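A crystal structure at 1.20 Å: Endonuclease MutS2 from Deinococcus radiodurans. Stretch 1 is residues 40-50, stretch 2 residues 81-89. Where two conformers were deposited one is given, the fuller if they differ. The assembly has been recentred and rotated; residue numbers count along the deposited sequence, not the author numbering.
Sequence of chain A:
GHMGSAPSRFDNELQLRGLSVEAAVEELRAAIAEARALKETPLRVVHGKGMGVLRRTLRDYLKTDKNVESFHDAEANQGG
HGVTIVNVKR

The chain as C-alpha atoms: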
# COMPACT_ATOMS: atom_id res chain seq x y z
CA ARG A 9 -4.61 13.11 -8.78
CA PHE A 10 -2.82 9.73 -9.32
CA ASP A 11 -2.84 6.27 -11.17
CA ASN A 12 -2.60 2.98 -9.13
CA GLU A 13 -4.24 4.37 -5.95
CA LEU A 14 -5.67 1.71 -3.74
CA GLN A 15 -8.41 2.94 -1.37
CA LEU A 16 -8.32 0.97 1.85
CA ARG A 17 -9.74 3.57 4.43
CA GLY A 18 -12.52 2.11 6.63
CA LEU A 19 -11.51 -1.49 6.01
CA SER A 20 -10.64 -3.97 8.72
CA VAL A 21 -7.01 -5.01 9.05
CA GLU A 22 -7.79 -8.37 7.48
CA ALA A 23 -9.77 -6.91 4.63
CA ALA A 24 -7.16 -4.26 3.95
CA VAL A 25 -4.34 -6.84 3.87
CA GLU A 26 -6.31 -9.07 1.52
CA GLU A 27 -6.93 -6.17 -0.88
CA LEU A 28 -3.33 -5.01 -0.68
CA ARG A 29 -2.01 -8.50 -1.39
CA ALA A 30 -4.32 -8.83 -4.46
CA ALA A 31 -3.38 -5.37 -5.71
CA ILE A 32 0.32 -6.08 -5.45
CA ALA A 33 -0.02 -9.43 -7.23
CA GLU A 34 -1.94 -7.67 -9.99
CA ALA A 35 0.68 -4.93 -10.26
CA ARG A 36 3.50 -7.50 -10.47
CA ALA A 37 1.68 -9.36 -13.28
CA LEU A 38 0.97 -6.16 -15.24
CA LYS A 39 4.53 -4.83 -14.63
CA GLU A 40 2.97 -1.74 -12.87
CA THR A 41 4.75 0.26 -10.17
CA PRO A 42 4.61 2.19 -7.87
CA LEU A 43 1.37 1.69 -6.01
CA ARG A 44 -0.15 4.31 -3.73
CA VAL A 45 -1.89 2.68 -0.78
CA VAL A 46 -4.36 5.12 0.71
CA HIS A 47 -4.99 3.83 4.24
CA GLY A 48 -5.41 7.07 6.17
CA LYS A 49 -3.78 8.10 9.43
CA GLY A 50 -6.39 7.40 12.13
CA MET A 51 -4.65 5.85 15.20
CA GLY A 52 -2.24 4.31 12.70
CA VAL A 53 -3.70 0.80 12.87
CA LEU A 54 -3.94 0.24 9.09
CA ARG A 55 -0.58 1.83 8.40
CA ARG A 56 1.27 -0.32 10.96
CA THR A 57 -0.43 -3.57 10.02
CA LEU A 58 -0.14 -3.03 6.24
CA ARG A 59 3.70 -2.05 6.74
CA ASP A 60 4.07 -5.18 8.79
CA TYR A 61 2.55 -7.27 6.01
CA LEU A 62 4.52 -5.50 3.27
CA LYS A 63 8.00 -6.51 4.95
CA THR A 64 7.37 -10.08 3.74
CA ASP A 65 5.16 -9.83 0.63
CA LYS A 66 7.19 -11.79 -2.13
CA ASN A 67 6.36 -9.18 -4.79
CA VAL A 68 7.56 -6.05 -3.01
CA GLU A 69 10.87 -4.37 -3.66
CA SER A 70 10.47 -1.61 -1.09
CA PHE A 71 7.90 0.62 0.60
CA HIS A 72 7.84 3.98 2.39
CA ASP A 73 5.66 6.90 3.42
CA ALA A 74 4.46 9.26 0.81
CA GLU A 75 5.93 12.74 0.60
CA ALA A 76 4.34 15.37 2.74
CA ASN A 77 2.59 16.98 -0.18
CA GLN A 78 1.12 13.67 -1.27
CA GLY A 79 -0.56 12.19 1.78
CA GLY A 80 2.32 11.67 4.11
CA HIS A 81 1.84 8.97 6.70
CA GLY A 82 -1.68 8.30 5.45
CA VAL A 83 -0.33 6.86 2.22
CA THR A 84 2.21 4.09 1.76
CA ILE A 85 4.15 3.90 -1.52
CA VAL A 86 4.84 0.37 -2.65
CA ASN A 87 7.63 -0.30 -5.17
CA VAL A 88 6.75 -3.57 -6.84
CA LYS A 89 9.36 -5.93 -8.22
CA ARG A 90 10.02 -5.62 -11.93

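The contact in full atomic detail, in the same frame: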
# COMPACT_ATOMS: atom_id res chain seq x y z
N GLU A 40 3.35 -3.08 -13.26
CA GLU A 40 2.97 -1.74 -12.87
C GLU A 40 3.54 -1.41 -11.50
O GLU A 40 3.66 -2.28 -10.65
CB GLU A 40 1.45 -1.59 -12.85
CG GLU A 40 0.84 -1.47 -14.23
CD GLU A 40 -0.67 -1.39 -14.20
OE1 GLU A 40 -1.25 -1.38 -13.09
OE2 GLU A 40 -1.28 -1.34 -15.28
N THR A 41 4.24 -0.28 -11.44
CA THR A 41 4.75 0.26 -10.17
C THR A 41 4.99 1.76 -10.32
O THR A 41 5.22 2.22 -11.44
CB THR A 41 6.07 -0.44 -9.79
OG1 THR A 41 6.45 -0.09 -8.45
CG2 THR A 41 7.19 -0.04 -10.75
N PRO A 42 5.00 2.55 -9.24
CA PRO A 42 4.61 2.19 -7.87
C PRO A 42 3.13 2.21 -7.64
O PRO A 42 2.38 2.78 -8.43
CB PRO A 42 5.25 3.29 -7.04
CG PRO A 42 5.15 4.48 -7.93
CD PRO A 42 5.33 3.99 -9.32
N LEU A 43 2.73 1.60 -6.53
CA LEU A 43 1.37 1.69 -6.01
C LEU A 43 1.26 2.66 -4.87
O LEU A 43 2.11 2.69 -4.02
CB LEU A 43 0.89 0.35 -5.49
CG LEU A 43 0.99 -0.79 -6.44
CD1 LEU A 43 0.29 -1.97 -5.81
CD2 LEU A 43 0.44 -0.49 -7.81
N ARG A 44 0.17 3.42 -4.83
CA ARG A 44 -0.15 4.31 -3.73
C ARG A 44 -1.28 3.68 -2.91
O ARG A 44 -2.40 3.52 -3.38
CB ARG A 44 -0.60 5.71 -4.19
CG ARG A 44 0.51 6.63 -4.55
CD ARG A 44 -0.02 7.95 -5.09
NE ARG A 44 -0.99 8.65 -4.25
CZ ARG A 44 -0.70 9.52 -3.30
NH1 ARG A 44 0.53 9.82 -3.02
NH2 ARG A 44 -1.69 10.07 -2.65
N VAL A 45 -0.95 3.33 -1.68
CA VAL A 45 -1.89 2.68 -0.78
C VAL A 45 -2.41 3.73 0.19
O VAL A 45 -1.74 4.16 1.10
CB VAL A 45 -1.21 1.52 -0.02
CG1 VAL A 45 -2.20 0.79 0.87
CG2 VAL A 45 -0.57 0.56 -1.00
N VAL A 46 -3.65 4.10 -0.05
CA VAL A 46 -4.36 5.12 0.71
C VAL A 46 -5.09 4.47 1.88
O VAL A 46 -6.22 4.04 1.74
CB VAL A 46 -5.31 5.96 -0.20
CG1 VAL A 46 -5.89 7.12 0.59
CG2 VAL A 46 -4.53 6.42 -1.43
N HIS A 47 -4.42 4.43 3.03
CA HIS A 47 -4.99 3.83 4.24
C HIS A 47 -5.45 4.81 5.29
O HIS A 47 -6.13 4.43 6.17
CB HIS A 47 -4.05 2.79 4.88
CG HIS A 47 -2.63 3.25 4.99
ND1 HIS A 47 -2.26 4.34 5.75
CD2 HIS A 47 -1.51 2.83 4.36
CE1 HIS A 47 -0.96 4.53 5.61
NE2 HIS A 47 -0.49 3.64 4.76
N GLY A 48 -5.03 6.06 5.19
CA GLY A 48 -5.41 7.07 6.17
C GLY A 48 -4.50 7.02 7.37
O GLY A 48 -3.72 6.09 7.55
N LYS A 49 -4.61 8.04 8.23
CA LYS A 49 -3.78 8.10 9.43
C LYS A 49 -4.45 7.53 10.69
O LYS A 49 -3.90 6.63 11.32
CB LYS A 49 -3.37 9.55 9.70
CG LYS A 49 -2.50 10.15 8.60
CD LYS A 49 -2.10 11.58 8.93
CE LYS A 49 -1.30 12.20 7.79
NZ LYS A 49 -1.01 13.64 8.01
N GLY A 50 -5.65 8.01 11.04
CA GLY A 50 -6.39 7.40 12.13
C GLY A 50 -5.59 7.24 13.43
O GLY A 50 -4.95 8.20 13.77
N HIS A 81 1.96 10.20 5.94
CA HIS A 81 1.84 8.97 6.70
C HIS A 81 0.53 8.28 6.42
O HIS A 81 0.38 7.20 6.84
CB HIS A 81 1.97 9.22 8.23
CG HIS A 81 3.38 9.32 8.70
ND1 HIS A 81 3.78 8.89 9.94
CD2 HIS A 81 4.48 9.80 8.09
CE1 HIS A 81 5.08 9.09 10.07
NE2 HIS A 81 5.53 9.65 8.97
N GLY A 82 -0.42 8.92 5.78
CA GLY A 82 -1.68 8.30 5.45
C GLY A 82 -1.65 7.51 4.14
O GLY A 82 -2.60 6.91 3.77
N VAL A 83 -0.52 7.59 3.46
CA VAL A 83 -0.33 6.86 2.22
C VAL A 83 1.01 6.14 2.27
O VAL A 83 2.04 6.69 2.62
CB VAL A 83 -0.37 7.81 1.01
CG1 VAL A 83 -0.13 7.05 -0.29
CG2 VAL A 83 -1.66 8.62 0.99
N THR A 84 0.98 4.88 1.88
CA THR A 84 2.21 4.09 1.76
C THR A 84 2.49 3.83 0.27
O THR A 84 1.65 3.38 -0.45
CB THR A 84 2.13 2.71 2.51
OG1 THR A 84 2.05 2.94 3.91
CG2 THR A 84 3.35 1.88 2.26
N ILE A 85 3.69 4.15 -0.16
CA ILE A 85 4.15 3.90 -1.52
C ILE A 85 4.76 2.52 -1.55
O ILE A 85 5.63 2.21 -0.73
CB ILE A 85 5.23 4.92 -1.94
CG1 ILE A 85 4.73 6.37 -1.75
CG2 ILE A 85 5.67 4.74 -3.38
CD1 ILE A 85 3.49 6.67 -2.54
N VAL A 86 4.31 1.71 -2.49
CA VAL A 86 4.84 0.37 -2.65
C VAL A 86 5.53 0.28 -4.01
O VAL A 86 4.92 0.46 -5.05
CB VAL A 86 3.72 -0.69 -2.52
CG1 VAL A 86 4.30 -2.08 -2.71
CG2 VAL A 86 3.01 -0.58 -1.16
N ASN A 87 6.83 0.00 -3.98
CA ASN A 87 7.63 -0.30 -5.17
C ASN A 87 7.60 -1.79 -5.38
O ASN A 87 8.04 -2.55 -4.54
CB ASN A 87 9.05 0.22 -4.99
CG ASN A 87 9.06 1.70 -4.75
OD1 ASN A 87 8.56 2.46 -5.56
ND2 ASN A 87 9.57 2.11 -3.59
N VAL A 88 7.01 -2.18 -6.49
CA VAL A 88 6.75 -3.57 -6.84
C VAL A 88 7.87 -4.11 -7.73
O VAL A 88 8.37 -3.43 -8.60
CB VAL A 88 5.38 -3.69 -7.57
CG1 VAL A 88 5.11 -5.12 -7.99
CG2 VAL A 88 4.26 -3.17 -6.70
N LYS A 89 8.25 -5.33 -7.49
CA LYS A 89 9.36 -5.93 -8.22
C LYS A 89 9.06 -5.95 -9.70
O LYS A 89 7.96 -6.23 -10.10
CB LYS A 89 9.60 -7.37 -7.74
CG LYS A 89 10.23 -7.47 -6.37
CD LYS A 89 10.44 -8.93 -6.00
CE LYS A 89 11.08 -9.13 -4.66
NZ LYS A 89 11.09 -10.58 -4.31
O HOH W 1 6.02 -4.07 -11.55
O HOH W 2 8.55 1.65 -8.15

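Two antiparallel strands, 43-46 and 83-88, lie edge to edge, and the two stretches bury 777 Å² between them. Leu-43 and Val-86 form one hydrogen-bonded pair, Leu-43 N to Val-86 O and Val-86 N to Leu-43 O both measuring 2.9 Å; Val-45 and Thr-84 repeat the pattern. Between these pairs Ile-85 CA makes a CA-H...O contact with Leu-43 O at 3.4 Å, and beyond them Val-83 CA makes another with Val-45 O at 3.2 Å.

Side chains alternate between the two faces. On one, Leu-43, Val-45, Thr-84 and Val-86 interlock. Val-86 CG2 packs 3.8 Å from Val-45 CG2, while its CB lies 4.2 Å from Leu-43 CB; the leucine reaches further along, its CG 4.1 Å from Val-88 CG2. Compact beta-branched residues suit this close spacing, and leucine's longer arm spans to the next valine. On the other face, Arg-44 lies across its neighbours: its aliphatic CG meets Ile-85 CD1 at 3.6 Å, and Val-83 CG1 covers one face of the guanidinium, whose nitrogens are hydrogen-bonded elsewhere in the structure. Ile-85 also extends CG2 to 4.0 Å from Pro-42 CB.

Beyond the strand, the CA-to-CB bond of His-47 points sideways, but the ring at its end comes nearer the other stretch. NE2 and Thr-84 OG1 share a 2.8 Å hydrogen bond, while ND1 donates to Gly-48 O at 2.9 Å, so both ring nitrogens are engaged. Gly-82 O sits over one ring face and accepts from Gly-48 N at 2.9 Å, with a weak bond from His-47 N at 3.2 Å. Gly-82 leaves room here: an ideal CB would lie a tight 3.3 Å from Lys-49 CG. Gly-48's positive phi likewise favours glycine.

At the opposite end, Thr-41 OG1 takes the place of a backbone acceptor, receiving Val-88 N at 2.9 Å. A water 2.7 Å from both Thr-41 OG1 and Asn-87 OD1 bridges these side chains.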